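Local coordinates for tudor and KH domain-containing protein homolog (Drosophila melanogaster, PDB 5YGB) that binds the N-terminal tail of Piwi through its extended Tudor domain, acting in the piRNA pathway that represses transposons in the germline, at residues His50-Val61 with Ile109-Leu117; Gln122-Asn130 with Pro188-Asp196. The protein carries 1 engineered substitution. All blocks are in the same frame, centred on the assembly; numbering follows the deposited sequence. Where two conformers were deposited one is given.

Contact 1: residues His50-Val61 with Ile109-Leu117; sequences HVLTAPYVGQIV and ICELRTDFL
CG of His50 lies anti to its carbonyl carbon (chi1 -55°), which lays the ring against the base of Arg113, His50 CE1 to Arg113 CG 3.9 Å; Glu111, turned the same way about chi1 (-66°) and extended beyond CG, runs its side chain alongside the backbone of 50-52, Glu111 CD to Val51 O 3.6 Å. Glu111 N donates a hydrogen bond to His50 O at 2.8 Å. The Glu111 carboxylate is tied back through water: OE2 reaches His50 ND1 by one molecule, and OE1 reaches Val51 O and Thr53 OG1 by another. NE2 of His50 is hydrogen-bonded to Tyr40 OH, and Arg113 grips Asp115 side-on with NE and NH2. Away from these polar groups, Ile109 CG2 fills the angle between Leu52 CD2 (3.8 Å) and Val61 CG2 (3.7 Å). Ile60 CG2 rests on CD2 of both Leu112 and Leu117, each at 4.0 Å. Tyr41 of helix 25-41 is hydrogen-bonded to Glu111 O and Arg113 N. The short edge strand 109-111, next to strand 60-65, completes the five-stranded antiparallel sheet of the Tudor barrel, an SH3-like fold.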
loop_
_atom_site.group_PDB
_atom_site.type_symbol
_atom_site.label_atom_id
_atom_site.label_comp_id
_atom_site.label_asym_id
_atom_site.label_seq_id
_atom_site.Cartn_x
_atom_site.Cartn_y
_atom_site.Cartn_z
ATOM N N HIS A 50 24.109 5.848 6.797
ATOM C CA HIS A 50 22.748 6.377 6.725
ATOM C C HIS A 50 22.020 6.286 8.059
ATOM O O HIS A 50 20.801 6.081 8.101
ATOM C CB HIS A 50 21.961 5.628 5.639
ATOM C CG HIS A 50 22.624 5.656 4.296
ATOM N ND1 HIS A 50 22.673 6.778 3.521
ATOM C CD2 HIS A 50 23.276 4.672 3.609
ATOM C CE1 HIS A 50 23.336 6.502 2.396
ATOM N NE2 HIS A 50 23.694 5.258 2.426
ATOM N N VAL A 51 22.746 6.448 9.155
ATOM C CA VAL A 51 22.115 6.296 10.462
ATOM C C VAL A 51 20.992 7.329 10.641
ATOM O O VAL A 51 21.129 8.507 10.282
ATOM C CB VAL A 51 23.157 6.394 11.611
ATOM C CG1 VAL A 51 23.799 7.787 11.673
ATOM C CG2 VAL A 51 22.512 6.022 12.950
ATOM N N LEU A 52 19.861 6.850 11.149
ATOM C CA LEU A 52 18.700 7.700 11.412
ATOM C C LEU A 52 18.920 8.541 12.658
ATOM O O LEU A 52 19.281 8.007 13.701
ATOM C CB LEU A 52 17.447 6.841 11.584
ATOM C CG LEU A 52 16.122 7.594 11.656
ATOM C CD1 LEU A 52 15.691 8.043 10.257
ATOM C CD2 LEU A 52 15.072 6.724 12.334
ATOM N N THR A 53 18.745 9.852 12.537
ATOM C CA THR A 53 18.764 10.750 13.704
ATOM C C THR A 53 17.615 11.745 13.609
ATOM O O THR A 53 17.277 12.206 12.527
ATOM C CB THR A 53 20.086 11.549 13.837
ATOM O OG1 THR A 53 20.283 12.326 12.654
ATOM C CG2 THR A 53 21.282 10.628 14.070
ATOM N N ALA A 54 17.034 12.075 14.755
ATOM C CA ALA A 54 15.961 13.063 14.848
ATOM C C ALA A 54 14.946 12.922 13.709
ATOM O O ALA A 54 14.719 13.869 12.942
ATOM C CB ALA A 54 16.553 14.478 14.869
ATOM N N PRO A 55 14.321 11.738 13.595
ATOM C CA PRO A 55 13.349 11.551 12.519
ATOM C C PRO A 55 12.138 12.469 12.668
ATOM O O PRO A 55 11.831 12.954 13.760
ATOM C CB PRO A 55 12.936 10.078 12.669
ATOM C CG PRO A 55 13.202 9.760 14.105
ATOM C CD PRO A 55 14.420 10.561 14.473
ATOM N N TYR A 56 11.444 12.701 11.563
ATOM C CA TYR A 56 10.297 13.602 11.580
ATOM C C TYR A 56 9.185 13.099 10.674
ATOM O O TYR A 56 9.419 12.414 9.676
ATOM C CB TYR A 56 10.710 15.028 11.163
ATOM C CG TYR A 56 11.322 15.145 9.783
ATOM C CD1 TYR A 56 10.539 15.478 8.673
ATOM C CD2 TYR A 56 12.682 14.953 9.586
ATOM C CE1 TYR A 56 11.097 15.582 7.409
ATOM C CE2 TYR A 56 13.244 15.067 8.325
ATOM C CZ TYR A 56 12.450 15.374 7.244
ATOM O OH TYR A 56 13.038 15.486 6.000
ATOM N N VAL A 57 7.963 13.463 11.032
ATOM C CA VAL A 57 6.808 13.119 10.220
ATOM C C VAL A 57 6.933 13.745 8.833
ATOM O O VAL A 57 7.172 14.956 8.685
ATOM C CB VAL A 57 5.512 13.566 10.915
ATOM C CG1 VAL A 57 4.319 13.396 9.993
ATOM C CG2 VAL A 57 5.304 12.780 12.211
ATOM N N GLY A 58 6.801 12.899 7.817
ATOM C CA GLY A 58 6.938 13.312 6.433
ATOM C C GLY A 58 8.236 12.830 5.805
ATOM O O GLY A 58 8.364 12.811 4.575
ATOM N N GLN A 59 9.198 12.445 6.641
ATOM C CA GLN A 59 10.497 11.978 6.170
ATOM C C GLN A 59 10.352 10.677 5.387
ATOM O O GLN A 59 9.585 9.799 5.776
ATOM C CB GLN A 59 11.438 11.783 7.355
ATOM C CG GLN A 59 12.911 11.582 6.999
ATOM C CD GLN A 59 13.766 11.389 8.243
ATOM O OE1 GLN A 59 13.262 11.418 9.361
ATOM N NE2 GLN A 59 15.066 11.173 8.051
ATOM N N ILE A 60 11.088 10.563 4.286
ATOM C CA ILE A 60 11.133 9.325 3.519
ATOM C C ILE A 60 12.397 8.586 3.903
ATOM O O ILE A 60 13.508 9.123 3.803
ATOM C CB ILE A 60 11.098 9.588 2.013
ATOM C CG1 ILE A 60 9.904 10.471 1.635
ATOM C CG2 ILE A 60 11.014 8.288 1.253
ATOM C CD1 ILE A 60 8.545 9.921 2.046
ATOM N N VAL A 61 12.226 7.350 4.346
ATOM C CA VAL A 61 13.308 6.552 4.915
ATOM C C VAL A 61 13.376 5.173 4.264
ATOM O O VAL A 61 12.535 4.825 3.420
ATOM C CB VAL A 61 13.135 6.397 6.452
ATOM C CG1 VAL A 61 13.154 7.755 7.139
ATOM C CG2 VAL A 61 11.827 5.678 6.776
ATOM N N ILE A 109 15.351 1.160 10.878
ATOM C CA ILE A 109 15.172 2.239 9.912
ATOM C C ILE A 109 16.516 2.904 9.620
ATOM O O ILE A 109 17.352 3.027 10.519
ATOM C CB ILE A 109 14.177 3.284 10.448
ATOM C CG1 ILE A 109 12.838 2.602 10.745
ATOM C CG2 ILE A 109 14.010 4.431 9.475
ATOM C CD1 ILE A 109 11.839 3.478 11.516
ATOM N N CYS A 110 16.734 3.303 8.369
ATOM C CA CYS A 110 17.886 4.118 7.970
ATOM C C CYS A 110 17.422 5.276 7.108
ATOM O O CYS A 110 16.333 5.238 6.537
ATOM C CB CYS A 110 18.916 3.308 7.172
ATOM S SG CYS A 110 19.762 2.025 8.068
ATOM N N GLU A 111 18.255 6.298 6.974
ATOM C CA GLU A 111 18.022 7.286 5.935
ATOM C C GLU A 111 18.069 6.618 4.561
ATOM O O GLU A 111 18.785 5.628 4.362
ATOM C CB GLU A 111 19.059 8.406 6.021
ATOM C CG GLU A 111 18.927 9.223 7.293
ATOM C CD GLU A 111 19.935 10.349 7.409
ATOM O OE1 GLU A 111 19.693 11.282 8.202
ATOM O OE2 GLU A 111 20.976 10.296 6.723
ATOM N N LEU A 112 17.317 7.161 3.613
ATOM C CA LEU A 112 17.263 6.610 2.261
ATOM C C LEU A 112 18.350 7.219 1.374
ATOM O O LEU A 112 18.408 8.448 1.230
ATOM C CB LEU A 112 15.878 6.861 1.655
ATOM C CG LEU A 112 15.623 6.201 0.303
ATOM C CD1 LEU A 112 15.580 4.691 0.446
ATOM C CD2 LEU A 112 14.313 6.719 -0.297
ATOM N N ARG A 113 19.207 6.371 0.793
ATOM C CA ARG A 113 20.213 6.832 -0.160
ATOM C C ARG A 113 19.506 7.607 -1.262
ATOM O O ARG A 113 18.495 7.152 -1.799
ATOM C CB ARG A 113 21.002 5.656 -0.721
ATOM C CG ARG A 113 22.360 6.025 -1.315
ATOM C CD ARG A 113 23.077 4.786 -1.809
ATOM N NE ARG A 113 22.537 4.346 -3.090
ATOM C CZ ARG A 113 22.623 3.105 -3.563
ATOM N NH1 ARG A 113 23.201 2.151 -2.845
ATOM N NH2 ARG A 113 22.120 2.819 -4.756
ATOM N N THR A 114 20.060 8.767 -1.619
ATOM C CA THR A 114 19.339 9.757 -2.415
ATOM C C THR A 114 18.842 9.223 -3.764
ATOM O O THR A 114 17.735 9.545 -4.197
ATOM C CB THR A 114 20.224 11.009 -2.633
ATOM O OG1 THR A 114 20.502 11.609 -1.363
ATOM C CG2 THR A 114 19.524 12.031 -3.509
ATOM N N ASP A 115 19.636 8.394 -4.428
ATOM C CA ASP A 115 19.223 7.901 -5.742
ATOM C C ASP A 115 18.030 6.941 -5.678
ATOM O O ASP A 115 17.352 6.732 -6.685
ATOM C CB ASP A 115 20.405 7.236 -6.459
ATOM C CG ASP A 115 20.983 6.083 -5.676
ATOM O OD1 ASP A 115 21.544 6.342 -4.587
ATOM O OD2 ASP A 115 20.889 4.932 -6.145
ATOM N N PHE A 116 17.745 6.377 -4.501
ATOM C CA PHE A 116 16.569 5.505 -4.367
ATOM C C PHE A 116 15.262 6.303 -4.386
ATOM O O PHE A 116 14.187 5.718 -4.423
ATOM C CB PHE A 116 16.640 4.678 -3.075
ATOM C CG PHE A 116 17.688 3.585 -3.082
ATOM C CD1 PHE A 116 17.849 2.738 -4.166
ATOM C CD2 PHE A 116 18.498 3.406 -1.975
ATOM C CE1 PHE A 116 18.811 1.728 -4.149
ATOM C CE2 PHE A 116 19.460 2.411 -1.952
ATOM C CZ PHE A 116 19.615 1.573 -3.034
ATOM N N LEU A 117 15.350 7.630 -4.379
ATOM C CA LEU A 117 14.161 8.481 -4.462
ATOM C C LEU A 117 13.608 8.647 -5.865
ATOM O O LEU A 117 12.469 9.090 -6.021
ATOM C CB LEU A 117 14.465 9.869 -3.918
ATOM C CG LEU A 117 14.448 9.983 -2.409
ATOM C CD1 LEU A 117 14.991 11.338 -2.040
ATOM C CD2 LEU A 117 13.025 9.814 -1.874
HETATM O O HOH W 1 21.837 9.417 4.271
HETATM O O HOH W 2 21.383 11.182 10.489
HETATM O O HOH W 3 19.705 3.944 11.546
HETATM O O HOH W 4 17.593 10.949 9.983
HETATM O O HOH W 5 15.997 9.534 4.789
#

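Contact 2: residues Gln122-Asn130 with Pro188-Asp196; sequences QAVECFLAN and PLPGVELFD
Phe127 packs its ring flat over Gly191, with CG between the backbone N and the carbonyl carbon (chi1 70°), folding the aromatic group back across the neighbouring strand. Gly191 CA makes a CH-pi contact 3.5 Å from the centroid of the Phe127 ring, offset toward the CE1 side. The fit is close: a CB on Gly191 would run into Phe127 CZ. At the ring edge Leu189 O lies in plane, 3.4 Å from Phe127 CE1, while Leu189 CD2 meets Phe127 CD1; Lys170 adds a cation-pi contact. Cutting Phe127 back to an alanine is likely to open a gap over Gly191 and leave Lys170 without its aromatic partner. Leu189 has CG opposite its backbone N across chi1 (-171°), directing Leu189 CD1 onto the extended Glu125 chain, 3.8 Å from Glu125 CG, and against Glu125 O. Buried Glu125 O has no hydrogen-bond partner in the model; it faces Pro190, which has no N-H to give, and lies 3.2 Å from Pro190 CD. On the other face of the sheet from Phe127, Val192 CG1 touches Cys126 SG at 4.1 Å, and Leu128 CD1 reaches Leu194 CG. Three backbone bonds, Phe127 N to Pro190 O, Val192 N to Phe127 O and Ala129 N to Val192 O, set a parallel register although the strand axes are 54° apart. A parallel pairing between the third and fifth strands of a five-stranded sheet in the order 1-2-3-5-4, whose first and last strands pair to close it, is characteristic of the OB fold, here the staphylococcal-nuclease-like part of the extended Tudor domain.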
loop_
_atom_site.group_PDB
_atom_site.type_symbol
_atom_site.label_atom_id
_atom_site.label_comp_id
_atom_site.label_asym_id
_atom_site.label_seq_id
_atom_site.Cartn_x
_atom_site.Cartn_y
_atom_site.Cartn_z
ATOM N N GLN A 122 5.123 3.817 -5.860
ATOM C CA GLN A 122 4.405 2.893 -6.734
ATOM C C GLN A 122 2.970 2.549 -6.340
ATOM O O GLN A 122 2.211 2.068 -7.186
ATOM C CB GLN A 122 5.226 1.599 -6.865
ATOM C CG GLN A 122 6.510 1.792 -7.661
ATOM C CD GLN A 122 6.206 2.100 -9.104
ATOM O OE1 GLN A 122 5.586 1.299 -9.803
ATOM N NE2 GLN A 122 6.604 3.279 -9.548
ATOM N N ALA A 123 2.579 2.758 -5.086
ATOM C CA ALA A 123 1.249 2.347 -4.646
ATOM C C ALA A 123 0.247 3.475 -4.747
ATOM O O ALA A 123 0.519 4.594 -4.297
ATOM C CB ALA A 123 1.289 1.818 -3.206
ATOM N N VAL A 124 -0.907 3.189 -5.344
ATOM C CA VAL A 124 -2.007 4.150 -5.373
ATOM C C VAL A 124 -3.213 3.591 -4.639
ATOM O O VAL A 124 -3.715 2.502 -4.974
ATOM C CB VAL A 124 -2.414 4.513 -6.799
ATOM C CG1 VAL A 124 -3.605 5.465 -6.770
ATOM C CG2 VAL A 124 -1.251 5.163 -7.538
ATOM N N GLU A 125 -3.674 4.321 -3.629
ATOM C CA GLU A 125 -4.855 3.942 -2.866
ATOM C C GLU A 125 -6.114 4.137 -3.711
ATOM O O GLU A 125 -6.287 5.180 -4.339
ATOM C CB GLU A 125 -4.959 4.756 -1.567
ATOM C CG GLU A 125 -5.941 4.175 -0.578
ATOM C CD GLU A 125 -6.215 5.085 0.598
ATOM O OE1 GLU A 125 -5.370 5.963 0.890
ATOM O OE2 GLU A 125 -7.279 4.922 1.227
ATOM N N CYS A 126 -6.980 3.126 -3.716
ATOM C CA CYS A 126 -8.204 3.109 -4.519
ATOM C C CYS A 126 -9.346 2.561 -3.701
ATOM O O CYS A 126 -9.145 1.967 -2.642
ATOM C CB CYS A 126 -8.061 2.219 -5.756
ATOM S SG CYS A 126 -6.760 2.627 -6.921
ATOM N N PHE A 127 -10.556 2.733 -4.225
ATOM C CA PHE A 127 -11.698 1.950 -3.773
ATOM C C PHE A 127 -12.335 1.236 -4.963
ATOM O O PHE A 127 -12.129 1.628 -6.114
ATOM C CB PHE A 127 -12.720 2.841 -3.022
ATOM C CG PHE A 127 -13.473 3.832 -3.892
ATOM C CD1 PHE A 127 -12.912 5.060 -4.217
ATOM C CD2 PHE A 127 -14.763 3.560 -4.321
ATOM C CE1 PHE A 127 -13.608 5.985 -4.983
ATOM C CE2 PHE A 127 -15.461 4.485 -5.086
ATOM C CZ PHE A 127 -14.878 5.696 -5.412
ATOM N N LEU A 128 -13.068 0.167 -4.681
ATOM C CA LEU A 128 -13.773 -0.557 -5.729
ATOM C C LEU A 128 -15.068 0.178 -6.021
ATOM O O LEU A 128 -15.901 0.325 -5.136
ATOM C CB LEU A 128 -14.057 -2.004 -5.315
ATOM C CG LEU A 128 -14.549 -2.951 -6.413
ATOM C CD1 LEU A 128 -13.441 -3.157 -7.446
ATOM C CD2 LEU A 128 -14.992 -4.280 -5.801
ATOM N N ALA A 129 -15.229 0.661 -7.248
ATOM C CA ALA A 129 -16.424 1.427 -7.604
ATOM C C ALA A 129 -17.701 0.587 -7.575
ATOM O O ALA A 129 -17.679 -0.624 -7.799
ATOM C CB ALA A 129 -16.246 2.053 -8.974
ATOM N N ASN A 130 -18.807 1.261 -7.270
ATOM C CA ASN A 130 -20.164 0.717 -7.427
ATOM C C ASN A 130 -20.527 -0.420 -6.473
ATOM O O ASN A 130 -21.433 -1.208 -6.762
ATOM C CB ASN A 130 -20.378 0.266 -8.876
ATOM C CG ASN A 130 -20.160 1.394 -9.877
ATOM O OD1 ASN A 130 -20.674 2.501 -9.698
ATOM N ND2 ASN A 130 -19.394 1.121 -10.926
ATOM N N PRO A 188 -8.521 13.521 -3.979
ATOM C CA PRO A 188 -9.368 12.574 -4.711
ATOM C C PRO A 188 -8.884 11.122 -4.628
ATOM O O PRO A 188 -7.738 10.815 -4.960
ATOM C CB PRO A 188 -9.301 13.100 -6.151
ATOM C CG PRO A 188 -7.971 13.732 -6.243
ATOM C CD PRO A 188 -7.625 14.262 -4.879
ATOM N N LEU A 189 -9.770 10.246 -4.172
ATOM C CA LEU A 189 -9.523 8.813 -4.152
ATOM C C LEU A 189 -10.109 8.180 -5.419
ATOM O O LEU A 189 -11.300 8.325 -5.672
ATOM C CB LEU A 189 -10.153 8.205 -2.903
ATOM C CG LEU A 189 -9.884 6.758 -2.516
ATOM C CD1 LEU A 189 -8.420 6.576 -2.171
ATOM C CD2 LEU A 189 -10.758 6.395 -1.333
ATOM N N PRO A 190 -9.279 7.519 -6.245
ATOM C CA PRO A 190 -9.828 6.912 -7.468
ATOM C C PRO A 190 -10.694 5.691 -7.187
ATOM O O PRO A 190 -10.328 4.845 -6.367
ATOM C CB PRO A 190 -8.588 6.483 -8.261
ATOM C CG PRO A 190 -7.422 7.116 -7.579
ATOM C CD PRO A 190 -7.817 7.357 -6.157
ATOM N N GLY A 191 -11.839 5.618 -7.860
ATOM C CA GLY A 191 -12.720 4.465 -7.809
ATOM C C GLY A 191 -12.531 3.676 -9.080
ATOM O O GLY A 191 -12.654 4.224 -10.180
ATOM N N VAL A 192 -12.219 2.396 -8.936
ATOM C CA VAL A 192 -11.858 1.578 -10.084
ATOM C C VAL A 192 -12.782 0.393 -10.291
ATOM O O VAL A 192 -13.408 -0.109 -9.351
ATOM C CB VAL A 192 -10.403 1.034 -9.972
ATOM C CG1 VAL A 192 -9.406 2.182 -10.001
ATOM C CG2 VAL A 192 -10.212 0.160 -8.717
ATOM N N GLU A 193 -12.851 -0.026 -11.548
ATOM C CA GLU A 193 -13.328 -1.350 -11.922
ATOM C C GLU A 193 -12.120 -2.276 -11.986
ATOM O O GLU A 193 -11.044 -1.861 -12.403
ATOM C CB GLU A 193 -14.018 -1.324 -13.282
ATOM C CG GLU A 193 -15.280 -0.511 -13.318
ATOM C CD GLU A 193 -16.076 -0.732 -14.589
ATOM O OE1 GLU A 193 -15.530 -1.320 -15.551
ATOM O OE2 GLU A 193 -17.256 -0.318 -14.619
ATOM N N LEU A 194 -12.288 -3.525 -11.589
ATOM C CA LEU A 194 -11.209 -4.494 -11.653
ATOM C C LEU A 194 -11.713 -5.746 -12.297
ATOM O O LEU A 194 -12.800 -6.218 -11.970
ATOM C CB LEU A 194 -10.681 -4.865 -10.270
ATOM C CG LEU A 194 -9.944 -3.867 -9.396
ATOM C CD1 LEU A 194 -9.614 -4.520 -8.071
ATOM C CD2 LEU A 194 -8.684 -3.400 -10.110
ATOM N N PHE A 195 -10.929 -6.322 -13.192
ATOM C CA PHE A 195 -11.245 -7.686 -13.552
ATOM C C PHE A 195 -10.006 -8.495 -13.828
ATOM O O PHE A 195 -8.935 -7.972 -14.128
ATOM C CB PHE A 195 -12.212 -7.738 -14.726
ATOM C CG PHE A 195 -11.634 -7.313 -16.025
ATOM C CD1 PHE A 195 -11.024 -8.237 -16.863
ATOM C CD2 PHE A 195 -11.755 -5.998 -16.454
ATOM C CE1 PHE A 195 -10.510 -7.844 -18.082
ATOM C CE2 PHE A 195 -11.247 -5.603 -17.675
ATOM C CZ PHE A 195 -10.628 -6.525 -18.491
ATOM N N ASP A 196 -10.172 -9.797 -13.678
ATOM C CA ASP A 196 -9.099 -10.752 -13.824
ATOM C C ASP A 196 -9.165 -11.330 -15.236
ATOM O O ASP A 196 -10.103 -12.041 -15.570
ATOM C CB ASP A 196 -9.239 -11.844 -12.760
ATOM C CG ASP A 196 -8.103 -12.826 -12.773
ATOM O OD1 ASP A 196 -7.323 -12.858 -13.756
ATOM O OD2 ASP A 196 -7.994 -13.594 -11.793
HETATM O O HOH W 6 -16.004 -1.642 -9.673
HETATM O O HOH W 7 -18.113 -0.939 -11.602
#

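How the contacts relate
Contacts 1 and 2 share no strand and lie in separate beta-sheets on opposite sides of the chain's centre, their own centres 29 Å apart and their nearest atoms about 9 Å. They follow one another along the chain: 109-111, the last strand of the Tudor sheet, is succeeded by 124-128, the third strand of the nuclease-like sheet. Contact 1 is partly buried and joins a loop and the start of strand 60-65 to edge strand 109-111 and the turn after it, so its polar groups meet largely through bridging water beside an aliphatic layer. Contact 2 lies deep between two strands inside their sheet; direct backbone bonds and close carbon packing dominate, with water at its Asn130 end.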